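Local coordinates for NIF3-related protein (Bacillus cereus, PDB 2GX8) that is of unknown function but binds zinc at a dimetal site of the kind conserved in the Nif3 family and carries what is thought to be a regulatory domain, at residues K62-L68 and L84-V88; M161-F167 and A254-L260; G184-I188 and E229-P233; V307-L313 and G328-T334. One frame throughout, in Å; residues are numbered along the deposited sequence.

Contact 1 (K62-L68 and L84-V88)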
loop_
_atom_site.group_PDB
_atom_site.type_symbol
_atom_site.label_atom_id
_atom_site.label_comp_id
_atom_site.label_asym_id
_atom_site.label_seq_id
_atom_site.Cartn_x
_atom_site.Cartn_y
_atom_site.Cartn_z
ATOM N N LYS C 62 13.827 39.990 4.216
ATOM C CA LYS C 62 14.747 40.742 5.060
ATOM C C LYS C 62 15.932 41.169 4.182
ATOM O O LYS C 62 16.226 40.488 3.221
ATOM C CB LYS C 62 15.201 39.827 6.219
ATOM C CG LYS C 62 15.992 38.555 5.770
ATOM C CD LYS C 62 16.071 37.462 6.850
ATOM C CE LYS C 62 17.240 36.450 6.610
ATOM N NZ LYS C 62 17.403 35.982 5.191
ATOM N N PRO C 63 16.588 42.315 4.468
ATOM C CA PRO C 63 17.753 42.757 3.663
ATOM C C PRO C 63 18.908 41.749 3.640
ATOM O O PRO C 63 19.338 41.293 4.700
ATOM C CB PRO C 63 18.197 44.048 4.366
ATOM C CG PRO C 63 16.958 44.546 5.009
ATOM C CD PRO C 63 16.242 43.310 5.501
ATOM N N VAL C 64 19.404 41.417 2.444
ATOM C CA VAL C 64 20.485 40.425 2.274
ATOM C C VAL C 64 21.714 41.046 1.585
ATOM O O VAL C 64 21.691 41.279 0.377
ATOM C CB VAL C 64 19.993 39.196 1.458
ATOM C CG1 VAL C 64 21.109 38.149 1.305
ATOM C CG2 VAL C 64 18.765 38.566 2.093
ATOM N N ARG C 65 22.775 41.317 2.348
ATOM C CA ARG C 65 23.995 41.929 1.811
ATOM C C ARG C 65 24.983 40.898 1.280
ATOM O O ARG C 65 25.839 41.230 0.471
ATOM C CB ARG C 65 24.731 42.733 2.888
ATOM C CG ARG C 65 23.941 43.807 3.628
ATOM C CD ARG C 65 24.796 44.325 4.799
ATOM N NE ARG C 65 24.096 45.176 5.771
ATOM C CZ ARG C 65 23.929 46.492 5.640
ATOM N NH1 ARG C 65 24.379 47.118 4.555
ATOM N NH2 ARG C 65 23.296 47.188 6.585
ATOM N N HIS C 66 24.899 39.668 1.777
ATOM C CA HIS C 66 25.825 38.593 1.417
ATOM C C HIS C 66 25.120 37.264 1.407
ATOM O O HIS C 66 24.305 37.000 2.280
ATOM C CB HIS C 66 26.943 38.450 2.444
ATOM C CG HIS C 66 27.897 39.599 2.492
ATOM N ND1 HIS C 66 27.647 40.745 3.218
ATOM C CD2 HIS C 66 29.127 39.755 1.951
ATOM C CE1 HIS C 66 28.667 41.572 3.091
ATOM N NE2 HIS C 66 29.579 40.993 2.330
ATOM N N VAL C 67 25.463 36.424 0.434
ATOM C CA VAL C 67 24.879 35.071 0.285
ATOM C C VAL C 67 26.005 34.035 0.152
ATOM O O VAL C 67 27.048 34.338 -0.435
ATOM C CB VAL C 67 23.978 34.995 -0.981
ATOM C CG1 VAL C 67 23.143 33.754 -1.007
ATOM C CG2 VAL C 67 23.044 36.243 -1.049
ATOM N N LEU C 68 25.790 32.815 0.677
ATOM C CA LEU C 68 26.787 31.752 0.578
ATOM C C LEU C 68 26.279 30.553 -0.240
ATOM O O LEU C 68 25.172 30.032 0.014
ATOM C CB LEU C 68 27.193 31.259 1.979
ATOM C CG LEU C 68 28.348 30.260 2.124
ATOM C CD1 LEU C 68 29.673 30.895 1.711
ATOM C CD2 LEU C 68 28.449 29.743 3.562
ATOM N N LEU C 84 31.156 35.974 7.408
ATOM C CA LEU C 84 30.993 36.730 6.167
ATOM C C LEU C 84 29.854 37.746 6.217
ATOM O O LEU C 84 29.878 38.740 5.479
ATOM C CB LEU C 84 30.752 35.770 5.000
ATOM C CG LEU C 84 31.901 34.887 4.523
ATOM C CD1 LEU C 84 31.358 33.852 3.590
ATOM C CD2 LEU C 84 32.994 35.736 3.848
ATOM N N GLY C 85 28.875 37.504 7.092
ATOM C CA GLY C 85 27.686 38.364 7.199
ATOM C C GLY C 85 26.605 37.876 6.233
ATOM O O GLY C 85 25.770 38.646 5.757
ATOM N N ALA C 86 26.624 36.575 5.948
ATOM C CA ALA C 86 25.665 35.989 5.032
ATOM C C ALA C 86 24.445 35.518 5.799
ATOM O O ALA C 86 24.540 34.685 6.708
ATOM C CB ALA C 86 26.296 34.823 4.267
ATOM N N ASN C 87 23.280 36.023 5.438
ATOM C CA ASN C 87 22.094 35.555 6.136
ATOM C C ASN C 87 21.211 34.664 5.273
ATOM O O ASN C 87 20.016 34.509 5.557
ATOM C CB ASN C 87 21.315 36.728 6.764
ATOM C CG ASN C 87 20.885 37.756 5.751
ATOM O OD1 ASN C 87 21.353 37.757 4.621
ATOM N ND2 ASN C 87 19.987 38.651 6.157
ATOM N N VAL C 88 21.805 34.115 4.207
ATOM C CA VAL C 88 21.148 33.170 3.305
ATOM C C VAL C 88 22.195 32.244 2.737
ATOM O O VAL C 88 23.182 32.706 2.127
ATOM C CB VAL C 88 20.454 33.801 2.067
ATOM C CG1 VAL C 88 19.906 32.693 1.160
ATOM C CG2 VAL C 88 19.307 34.776 2.447
#
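With chi1 at 58° in N87 and 63° in K62, both side chains start out wedged between their own backbone N and carbonyl carbon, and this sends the amide of the first and the aliphatic chain of the second at each other from opposite directions. The contact belongs to a beta-alpha-beta unit: strand 66-70 is followed by helix 75-84, and G85, with positive phi, ends that helix just before strand 88-91 runs parallel to the first strand. K62 bends at its last torsion and sets NZ 3.0 Å from N87 O, above the carbonyl plane; this ammonium also bonds to A59 O. N87 ND2 donates to P63 O at 3.1 Å, with that oxygen close to the plane of the amide. The asparagine therefore clasps the lead-in to the strand by its backbone and side chain together. L84 O hangs 3.6 Å above the plane of the H66 ring, over its centre, and the same imidazole meets the ring of H385. L68 N donates to V88 O at 3.0 Å, nearly straight at 167°, which starts the pairing of the two strands. Among the apolar groups, V64 CG2 lies 3.8 Å from V88 CG2, and V67 and V88 run side by side. L68 CD1 and L84 CD1 touch at 3.9 Å. N87 OD1 is buried without a polar partner in the model, pressed against V64 CG1 at 3.3 Å.

Contact 2 (M161-F167 and A254-L260)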
loop_
_atom_site.group_PDB
_atom_site.type_symbol
_atom_site.label_atom_id
_atom_site.label_comp_id
_atom_site.label_asym_id
_atom_site.label_seq_id
_atom_site.Cartn_x
_atom_site.Cartn_y
_atom_site.Cartn_z
ATOM N N MET C 161 4.849 21.693 -24.908
ATOM C CA MET C 161 4.796 22.854 -25.808
ATOM C C MET C 161 3.364 23.211 -26.164
ATOM O O MET C 161 2.485 22.342 -26.233
ATOM C CB MET C 161 5.593 22.620 -27.102
ATOM C CG MET C 161 7.112 22.347 -26.964
ATOM S SD MET C 161 8.187 23.711 -26.470
ATOM C CE MET C 161 8.164 23.459 -24.736
ATOM N N LYS C 162 3.147 24.499 -26.385
ATOM C CA LYS C 162 1.837 25.035 -26.708
ATOM C C LYS C 162 1.920 25.927 -27.912
ATOM O O LYS C 162 2.922 26.600 -28.110
ATOM C CB LYS C 162 1.318 25.899 -25.562
ATOM C CG LYS C 162 1.299 25.209 -24.210
ATOM C CD LYS C 162 0.561 23.900 -24.361
ATOM C CE LYS C 162 0.740 23.022 -23.184
ATOM N NZ LYS C 162 -0.108 23.524 -22.112
ATOM N N LYS C 163 0.870 25.917 -28.719
ATOM C CA LYS C 163 0.771 26.828 -29.828
ATOM C C LYS C 163 -0.203 27.943 -29.399
ATOM O O LYS C 163 -1.356 27.697 -29.033
ATOM C CB LYS C 163 0.236 26.126 -31.061
ATOM C CG LYS C 163 0.572 26.834 -32.383
ATOM C CD LYS C 163 2.065 26.797 -32.626
ATOM C CE LYS C 163 2.397 27.412 -33.983
ATOM N NZ LYS C 163 3.828 27.677 -34.238
ATOM N N VAL C 164 0.278 29.175 -29.383
ATOM C CA VAL C 164 -0.621 30.274 -29.097
ATOM C C VAL C 164 -1.042 30.860 -30.429
ATOM O O VAL C 164 -0.193 31.223 -31.246
ATOM C CB VAL C 164 0.052 31.383 -28.302
ATOM C CG1 VAL C 164 -0.947 32.534 -28.044
ATOM C CG2 VAL C 164 0.574 30.852 -27.013
ATOM N N VAL C 165 -2.350 30.949 -30.650
ATOM C CA VAL C 165 -2.877 31.571 -31.858
ATOM C C VAL C 165 -3.632 32.802 -31.365
ATOM O O VAL C 165 -4.501 32.684 -30.511
ATOM C CB VAL C 165 -3.824 30.620 -32.598
ATOM C CG1 VAL C 165 -4.469 31.315 -33.807
ATOM C CG2 VAL C 165 -3.074 29.364 -33.025
ATOM N N VAL C 166 -3.285 33.985 -31.857
ATOM C CA VAL C 166 -3.978 35.211 -31.443
ATOM C C VAL C 166 -4.517 35.935 -32.705
ATOM O O VAL C 166 -3.942 35.835 -33.801
ATOM C CB VAL C 166 -3.071 36.077 -30.528
ATOM C CG1 VAL C 166 -1.864 36.643 -31.312
ATOM C CG2 VAL C 166 -3.865 37.222 -29.816
ATOM N N PHE C 167 -5.646 36.620 -32.570
ATOM C CA PHE C 167 -6.285 37.330 -33.707
ATOM C C PHE C 167 -6.174 38.816 -33.455
ATOM O O PHE C 167 -6.615 39.292 -32.413
ATOM C CB PHE C 167 -7.739 36.863 -33.836
ATOM C CG PHE C 167 -7.856 35.372 -33.993
ATOM C CD1 PHE C 167 -7.909 34.545 -32.881
ATOM C CD2 PHE C 167 -7.830 34.796 -35.243
ATOM C CE1 PHE C 167 -7.982 33.145 -33.019
ATOM C CE2 PHE C 167 -7.901 33.424 -35.381
ATOM C CZ PHE C 167 -7.961 32.603 -34.274
ATOM N N ALA C 254 -9.251 37.563 -28.100
ATOM C CA ALA C 254 -9.479 36.162 -28.485
ATOM C C ALA C 254 -8.193 35.489 -28.913
ATOM O O ALA C 254 -7.550 35.887 -29.885
ATOM C CB ALA C 254 -10.506 36.057 -29.598
ATOM N N TYR C 255 -7.824 34.466 -28.158
ATOM C CA TYR C 255 -6.646 33.704 -28.425
ATOM C C TYR C 255 -6.939 32.290 -27.970
ATOM O O TYR C 255 -7.788 32.062 -27.102
ATOM C CB TYR C 255 -5.411 34.288 -27.700
ATOM C CG TYR C 255 -5.468 34.216 -26.181
ATOM C CD1 TYR C 255 -6.122 35.205 -25.434
ATOM C CD2 TYR C 255 -4.860 33.174 -25.491
ATOM C CE1 TYR C 255 -6.179 35.136 -24.049
ATOM C CE2 TYR C 255 -4.920 33.098 -24.097
ATOM C CZ TYR C 255 -5.582 34.079 -23.391
ATOM O OH TYR C 255 -5.631 34.020 -22.019
ATOM N N ASP C 256 -6.205 31.357 -28.558
ATOM C CA ASP C 256 -6.349 29.947 -28.295
ATOM C C ASP C 256 -5.005 29.428 -27.885
ATOM O O ASP C 256 -3.995 29.943 -28.318
ATOM C CB ASP C 256 -6.781 29.224 -29.579
ATOM C CG ASP C 256 -8.111 29.727 -30.130
ATOM O OD1 ASP C 256 -9.031 30.030 -29.340
ATOM O OD2 ASP C 256 -8.258 29.813 -31.365
ATOM N N VAL C 257 -4.986 28.429 -27.019
ATOM C CA VAL C 257 -3.741 27.775 -26.646
ATOM C C VAL C 257 -3.976 26.301 -26.947
ATOM O O VAL C 257 -4.830 25.671 -26.346
ATOM C CB VAL C 257 -3.383 27.990 -25.158
ATOM C CG1 VAL C 257 -2.117 27.289 -24.839
ATOM C CG2 VAL C 257 -3.220 29.448 -24.854
ATOM N N TYR C 258 -3.242 25.768 -27.907
ATOM C CA TYR C 258 -3.392 24.402 -28.313
ATOM C C TYR C 258 -2.282 23.615 -27.680
ATOM O O TYR C 258 -1.138 24.064 -27.692
ATOM C CB TYR C 258 -3.171 24.277 -29.826
ATOM C CG TYR C 258 -4.204 24.900 -30.702
ATOM C CD1 TYR C 258 -4.205 26.252 -30.945
ATOM C CD2 TYR C 258 -5.143 24.119 -31.345
ATOM C CE1 TYR C 258 -5.159 26.824 -31.768
ATOM C CE2 TYR C 258 -6.077 24.665 -32.154
ATOM C CZ TYR C 258 -6.084 26.022 -32.364
ATOM O OH TYR C 258 -7.014 26.565 -33.174
ATOM N N PRO C 259 -2.583 22.428 -27.139
ATOM C CA PRO C 259 -1.477 21.615 -26.651
ATOM C C PRO C 259 -0.877 20.913 -27.865
ATOM O O PRO C 259 -1.591 20.628 -28.819
ATOM C CB PRO C 259 -2.156 20.622 -25.715
ATOM C CG PRO C 259 -3.572 20.543 -26.186
ATOM C CD PRO C 259 -3.893 21.801 -26.912
ATOM N N LEU C 260 0.423 20.698 -27.879
ATOM C CA LEU C 260 1.051 20.073 -29.039
ATOM C C LEU C 260 1.752 18.822 -28.566
ATOM O O LEU C 260 1.929 18.645 -27.364
ATOM C CB LEU C 260 2.097 21.015 -29.652
ATOM C CG LEU C 260 1.744 22.405 -30.177
ATOM C CD1 LEU C 260 3.001 23.158 -30.449
ATOM C CD2 LEU C 260 0.891 22.348 -31.409
HETATM O O HOH W 1 -8.859 39.600 -30.911
#
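K163 O is approached by three groups of the opposite strand: Y258 N donates to it at 2.9 Å in the carbonyl plane, V257 CA adds a C-H...O contact at 3.4 Å, and the rim of the Y258 ring lies close by. The return bond, K163 N to Y258 O, closes the hydrogen-bonded pair; V165 and D256 make the next. At the far end F167 N reaches A254 O only weakly, and a water donates to F167 O and takes a weak bond from A254 N, while H248 NE2 also bonds F167 O. F167 turns its edge to the opposite strand, with CD1 3.3 Å from A254 O and CE1 3.7 Å from D256 OD2; ring and carboxylate planes stand 73° apart. The oxygens thus face the ring's hydrogens, while D256 OD2 finds its main partner in K163 of the second subunit. On the same face V165 CG2, anti to the carbonyl carbon, bears obliquely on Y258 CE1 at 3.5 Å, and the Y258 ring meets Y258 of the third subunit edge-to-face. The other face carries K162, V164, V166, Y255 and V257; V164, V166 and Y255 lie against M244 of helix 237-247, whereas K162 NZ forms a salt bridge to D261 of the second subunit. Strand 255-260 beside strand 150-168 is the first-and-last strand pairing of a ferredoxin-like beta-alpha-beta-beta-alpha-beta sheet, packed against two further subunits, consistent with the trimers of PII and CutA1.

Contact 3 (G184-I188 and E229-P233)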
loop_
_atom_site.group_PDB
_atom_site.type_symbol
_atom_site.label_atom_id
_atom_site.label_comp_id
_atom_site.label_asym_id
_atom_site.label_seq_id
_atom_site.Cartn_x
_atom_site.Cartn_y
_atom_site.Cartn_z
ATOM N N GLY C 184 9.789 35.981 -25.258
ATOM C CA GLY C 184 10.323 34.620 -25.369
ATOM C C GLY C 184 9.543 33.587 -26.167
ATOM O O GLY C 184 9.915 32.411 -26.191
ATOM N N ALA C 185 8.462 34.004 -26.819
ATOM C CA ALA C 185 7.679 33.094 -27.631
ATOM C C ALA C 185 8.351 32.930 -28.984
ATOM O O ALA C 185 8.883 33.891 -29.533
ATOM C CB ALA C 185 6.294 33.624 -27.799
ATOM N N GLY C 186 8.324 31.713 -29.522
ATOM C CA GLY C 186 8.936 31.429 -30.816
ATOM C C GLY C 186 10.455 31.304 -30.774
ATOM O O GLY C 186 11.122 31.511 -31.784
ATOM N N HIS C 187 10.996 30.972 -29.600
ATOM C CA HIS C 187 12.439 30.786 -29.415
ATOM C C HIS C 187 12.769 29.293 -29.338
ATOM O O HIS C 187 12.769 28.691 -28.263
ATOM C CB HIS C 187 12.944 31.547 -28.181
ATOM C CG HIS C 187 14.438 31.521 -28.011
ATOM N ND1 HIS C 187 15.071 30.744 -27.061
ATOM C CD2 HIS C 187 15.422 32.175 -28.673
ATOM C CE1 HIS C 187 16.378 30.923 -27.145
ATOM N NE2 HIS C 187 16.618 31.789 -28.114
ATOM N N ILE C 188 13.021 28.711 -30.508
ATOM C CA ILE C 188 13.362 27.297 -30.662
ATOM C C ILE C 188 14.677 27.166 -31.452
ATOM O O ILE C 188 14.791 27.674 -32.581
ATOM C CB ILE C 188 12.214 26.514 -31.389
ATOM C CG1 ILE C 188 10.922 26.511 -30.551
ATOM C CG2 ILE C 188 12.649 25.084 -31.762
ATOM C CD1 ILE C 188 11.062 25.913 -29.161
ATOM N N GLU C 229 0.258 32.920 -35.106
ATOM C CA GLU C 229 0.544 31.763 -34.278
ATOM C C GLU C 229 2.017 31.712 -33.929
ATOM O O GLU C 229 2.874 32.182 -34.699
ATOM C CB GLU C 229 0.077 30.468 -34.922
ATOM C CG GLU C 229 0.789 30.083 -36.159
ATOM C CD GLU C 229 0.361 28.728 -36.654
ATOM O OE1 GLU C 229 -0.850 28.470 -36.740
ATOM O OE2 GLU C 229 1.241 27.911 -36.975
ATOM N N THR C 230 2.306 31.168 -32.754
ATOM C CA THR C 230 3.676 31.063 -32.280
ATOM C C THR C 230 3.720 29.961 -31.229
ATOM O O THR C 230 2.721 29.701 -30.535
ATOM C CB THR C 230 4.198 32.402 -31.717
ATOM O OG1 THR C 230 5.629 32.398 -31.710
ATOM C CG2 THR C 230 3.689 32.671 -30.335
ATOM N N ILE C 231 4.861 29.292 -31.145
ATOM C CA ILE C 231 5.048 28.196 -30.218
ATOM C C ILE C 231 5.646 28.693 -28.878
ATOM O O ILE C 231 6.416 29.653 -28.837
ATOM C CB ILE C 231 5.906 27.062 -30.909
ATOM C CG1 ILE C 231 5.910 25.746 -30.104
ATOM C CG2 ILE C 231 7.323 27.551 -31.243
ATOM C CD1 ILE C 231 6.599 24.581 -30.818
ATOM N N ILE C 232 5.244 28.067 -27.779
ATOM C CA ILE C 232 5.781 28.402 -26.458
ATOM C C ILE C 232 5.951 27.191 -25.560
ATOM O O ILE C 232 5.261 26.183 -25.745
ATOM C CB ILE C 232 4.897 29.404 -25.629
ATOM C CG1 ILE C 232 3.509 28.830 -25.358
ATOM C CG2 ILE C 232 4.846 30.770 -26.257
ATOM C CD1 ILE C 232 2.742 29.607 -24.313
ATOM N N PRO C 233 6.913 27.274 -24.619
ATOM C CA PRO C 233 7.014 26.273 -23.569
ATOM C C PRO C 233 5.981 26.652 -22.514
ATOM O O PRO C 233 5.824 27.838 -22.220
ATOM C CB PRO C 233 8.447 26.446 -23.028
ATOM C CG PRO C 233 8.893 27.792 -23.441
ATOM C CD PRO C 233 7.985 28.289 -24.544
HETATM O O HOH W 2 9.517 29.511 -27.241
#
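One direct hydrogen bond ties the turn 184-188 to strand 229-233: G186 N donates to I231 O at 2.9 Å, with 151° at the hydrogen. A water sits beside this bond. It donates to G184 O at 3.1 Å and accepts from H187 N, bridging the turn within itself, and offers I231 O a further, weak bond. G184, with its positive phi, closes helix 170-182 in a Schellman motif, and G186 has positive phi as well, so the chain swings quickly from the helix end to the strand. Backbone packs on side chain where G186 CA lies 3.6 Å from T230 OG1, a nearness helped by the glycine having no side chain. That hydroxyl, held anti to the T230 backbone N (chi1 -160°), is bonded to C194 O, and G186 also pairs with C194 through the backbone. The apolar contacts centre on A185 and I188. A185 CB rests against two methyls, 3.6 Å from I232 CG2 and 3.8 Å from T230 CG2, and V240 of helix 237-247 touches both A185 and I232. I188 crosses I231 at about a right angle, its CG1 3.8 Å from I231 CG2, while I231 also packs on D256 of the third subunit. Such a turn, leading from the first helix toward strand 194-206 while leaning on strand 221-233, belongs to the first beta-alpha-beta half of a ferredoxin-like fold.

Contact 4 (V307-L313 and G328-T334)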
loop_
_atom_site.group_PDB
_atom_site.type_symbol
_atom_site.label_atom_id
_atom_site.label_comp_id
_atom_site.label_asym_id
_atom_site.label_seq_id
_atom_site.Cartn_x
_atom_site.Cartn_y
_atom_site.Cartn_z
ATOM N N VAL C 307 39.139 3.996 -23.651
ATOM C CA VAL C 307 37.930 4.762 -23.424
ATOM C C VAL C 307 37.930 6.028 -24.261
ATOM O O VAL C 307 38.931 6.752 -24.328
ATOM C CB VAL C 307 37.653 5.118 -21.949
ATOM C CG1 VAL C 307 37.544 3.855 -21.076
ATOM C CG2 VAL C 307 38.682 6.080 -21.386
ATOM N N ARG C 308 36.776 6.286 -24.880
ATOM C CA ARG C 308 36.587 7.452 -25.730
ATOM C C ARG C 308 35.329 8.238 -25.321
ATOM O O ARG C 308 35.411 9.450 -25.095
ATOM C CB ARG C 308 36.537 7.033 -27.199
ATOM C CG ARG C 308 36.139 8.145 -28.165
ATOM C CD ARG C 308 37.240 9.174 -28.431
ATOM N NE ARG C 308 36.917 9.935 -29.645
ATOM C CZ ARG C 308 37.568 11.019 -30.055
ATOM N NH1 ARG C 308 38.585 11.497 -29.342
ATOM N NH2 ARG C 308 37.191 11.636 -31.170
ATOM N N LYS C 309 34.168 7.590 -25.249
ATOM C CA LYS C 309 33.018 8.354 -24.759
ATOM C C LYS C 309 32.757 8.084 -23.303
ATOM O O LYS C 309 32.760 6.943 -22.848
ATOM C CB LYS C 309 31.759 8.277 -25.622
ATOM C CG LYS C 309 30.899 7.075 -25.497
ATOM C CD LYS C 309 29.742 7.132 -26.512
ATOM C CE LYS C 309 28.782 8.287 -26.284
ATOM N NZ LYS C 309 27.661 8.246 -27.287
ATOM N N VAL C 310 32.502 9.183 -22.598
ATOM C CA VAL C 310 32.364 9.223 -21.168
ATOM C C VAL C 310 30.998 9.733 -20.719
ATOM O O VAL C 310 30.494 10.729 -21.237
ATOM C CB VAL C 310 33.406 10.220 -20.602
ATOM C CG1 VAL C 310 33.294 10.363 -19.085
ATOM C CG2 VAL C 310 34.822 9.836 -21.021
ATOM N N ALA C 311 30.421 9.049 -19.736
ATOM C CA ALA C 311 29.171 9.477 -19.110
ATOM C C ALA C 311 29.528 10.012 -17.722
ATOM O O ALA C 311 30.384 9.463 -17.050
ATOM C CB ALA C 311 28.184 8.295 -19.004
ATOM N N VAL C 312 28.933 11.115 -17.309
ATOM C CA VAL C 312 29.156 11.600 -15.920
ATOM C C VAL C 312 27.858 11.992 -15.258
ATOM O O VAL C 312 26.987 12.530 -15.901
ATOM C CB VAL C 312 30.211 12.752 -15.817
ATOM C CG1 VAL C 312 29.959 13.839 -16.850
ATOM C CG2 VAL C 312 30.263 13.318 -14.397
ATOM N N LEU C 313 27.712 11.688 -13.983
ATOM C CA LEU C 313 26.524 12.079 -13.267
ATOM C C LEU C 313 26.976 12.365 -11.830
ATOM O O LEU C 313 27.330 11.443 -11.088
ATOM C CB LEU C 313 25.476 10.970 -13.353
ATOM C CG LEU C 313 24.055 11.270 -12.862
ATOM C CD1 LEU C 313 23.127 10.247 -13.436
ATOM C CD2 LEU C 313 23.926 11.280 -11.374
ATOM N N GLY C 328 26.008 4.025 -25.070
ATOM C CA GLY C 328 27.345 3.722 -25.577
ATOM C C GLY C 328 28.594 4.167 -24.835
ATOM O O GLY C 328 29.671 4.122 -25.406
ATOM N N ALA C 329 28.476 4.559 -23.572
ATOM C CA ALA C 329 29.631 4.986 -22.789
ATOM C C ALA C 329 30.632 3.872 -22.690
ATOM O O ALA C 329 30.277 2.689 -22.706
ATOM C CB ALA C 329 29.195 5.419 -21.375
ATOM N N ASP C 330 31.897 4.267 -22.618
ATOM C CA ASP C 330 33.028 3.356 -22.473
ATOM C C ASP C 330 33.363 3.315 -20.993
ATOM O O ASP C 330 33.884 2.306 -20.497
ATOM C CB ASP C 330 34.247 3.879 -23.236
ATOM C CG ASP C 330 34.119 3.717 -24.734
ATOM O OD1 ASP C 330 33.673 2.635 -25.188
ATOM O OD2 ASP C 330 34.501 4.661 -25.467
ATOM N N VAL C 331 33.056 4.421 -20.309
ATOM C CA VAL C 331 33.332 4.606 -18.901
ATOM C C VAL C 331 32.255 5.509 -18.293
ATOM O O VAL C 331 31.736 6.395 -18.957
ATOM C CB VAL C 331 34.722 5.259 -18.684
ATOM C CG1 VAL C 331 34.750 6.617 -19.273
ATOM C CG2 VAL C 331 35.080 5.347 -17.193
ATOM N N TYR C 332 31.947 5.302 -17.024
ATOM C CA TYR C 332 30.931 6.100 -16.337
ATOM C C TYR C 332 31.508 6.712 -15.055
ATOM O O TYR C 332 31.968 6.002 -14.191
ATOM C CB TYR C 332 29.698 5.218 -16.083
ATOM C CG TYR C 332 28.489 5.845 -15.366
ATOM C CD1 TYR C 332 27.722 5.075 -14.494
ATOM C CD2 TYR C 332 28.112 7.190 -15.561
ATOM C CE1 TYR C 332 26.592 5.608 -13.834
ATOM C CE2 TYR C 332 26.960 7.751 -14.873
ATOM C CZ TYR C 332 26.227 6.941 -14.017
ATOM O OH TYR C 332 25.098 7.408 -13.326
ATOM N N VAL C 333 31.470 8.034 -14.936
ATOM C CA VAL C 333 32.007 8.732 -13.774
ATOM C C VAL C 333 30.882 9.177 -12.864
ATOM O O VAL C 333 30.189 10.123 -13.194
ATOM C CB VAL C 333 32.767 10.013 -14.189
ATOM C CG1 VAL C 333 33.280 10.745 -12.963
ATOM C CG2 VAL C 333 33.891 9.681 -15.114
ATOM N N THR C 334 30.738 8.536 -11.702
ATOM C CA THR C 334 29.662 8.855 -10.758
ATOM C C THR C 334 30.059 8.492 -9.322
ATOM O O THR C 334 31.010 7.738 -9.124
ATOM C CB THR C 334 28.370 8.101 -11.178
ATOM O OG1 THR C 334 27.225 8.595 -10.457
ATOM C CG2 THR C 334 28.536 6.588 -11.016
#
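The Y332 ring presents its edge to the neighbouring strand, with A311 O and L313 CB near its plane, and carries T334 CG2 over one face, 3.5 Å above the plane and offset toward the rim. The setting is a beta-alpha-beta crossover, in which strand 306-313 passes through helix 321-326 into strand 331-335, its parallel neighbour. With CG anti to the backbone N (chi1 180°), the tyrosine runs alongside L313, pointing the same way; its CD2 touches A311 CB at 3.6 Å, and its hydroxyl continues past L313 to bond with G317 O. Between the strands the backbone ladder is regular: A311 N donates to V331 O, V333 N to A311 O at 2.8 Å, and L313 N to V333 O. On the face away from the tyrosine, V310 and V331 lie side by side, with CG2 of V310 3.7 Å from CG1 of V331, and F284 of helix 281-292 covers V310, V331 and V333. The entry to the second strand is pinned by a carboxylate. D330 OD2 takes R308 N at 2.9 Å and K309 N at 3.0 Å from opposite faces of its plane, both on the anti side, and D330 N answers to K309 O. K309 CG and CD lie against O of G328, which ends the helix in a Schellman motif, while K309 NZ reaches K327 O and Y274 OH. At the other end, where the side chain of L313 is about 7 Å from a zinc ion, T334 OG1 donates to L313 O at 2.9 Å, in the carbonyl plane.

How the contacts relate
Along the chain contact 1 comes first, then contact 2 with contact 3 nested in the loop it closes, then contact 4. Contacts 2 and 3 are neighbours, their centres about 10 Å apart, sharing the sheet in which strands 150-168 and 221-233 pair; both touch the third subunit, so this ferredoxin-like part helps build the assembly; it is probably the regulatory domain. Contacts 1 and 4 lie about 39 Å apart between centres, in different sheets, and each lies within a beta-alpha-beta unit. Strand 88-91 of contact 1 leads to the zinc ligands H92 and H93, and strand 351-354, beside contact 4, leads to H357 and E360. Contact 2 is centred about 43 Å from contact 1 and 41 Å from contact 4.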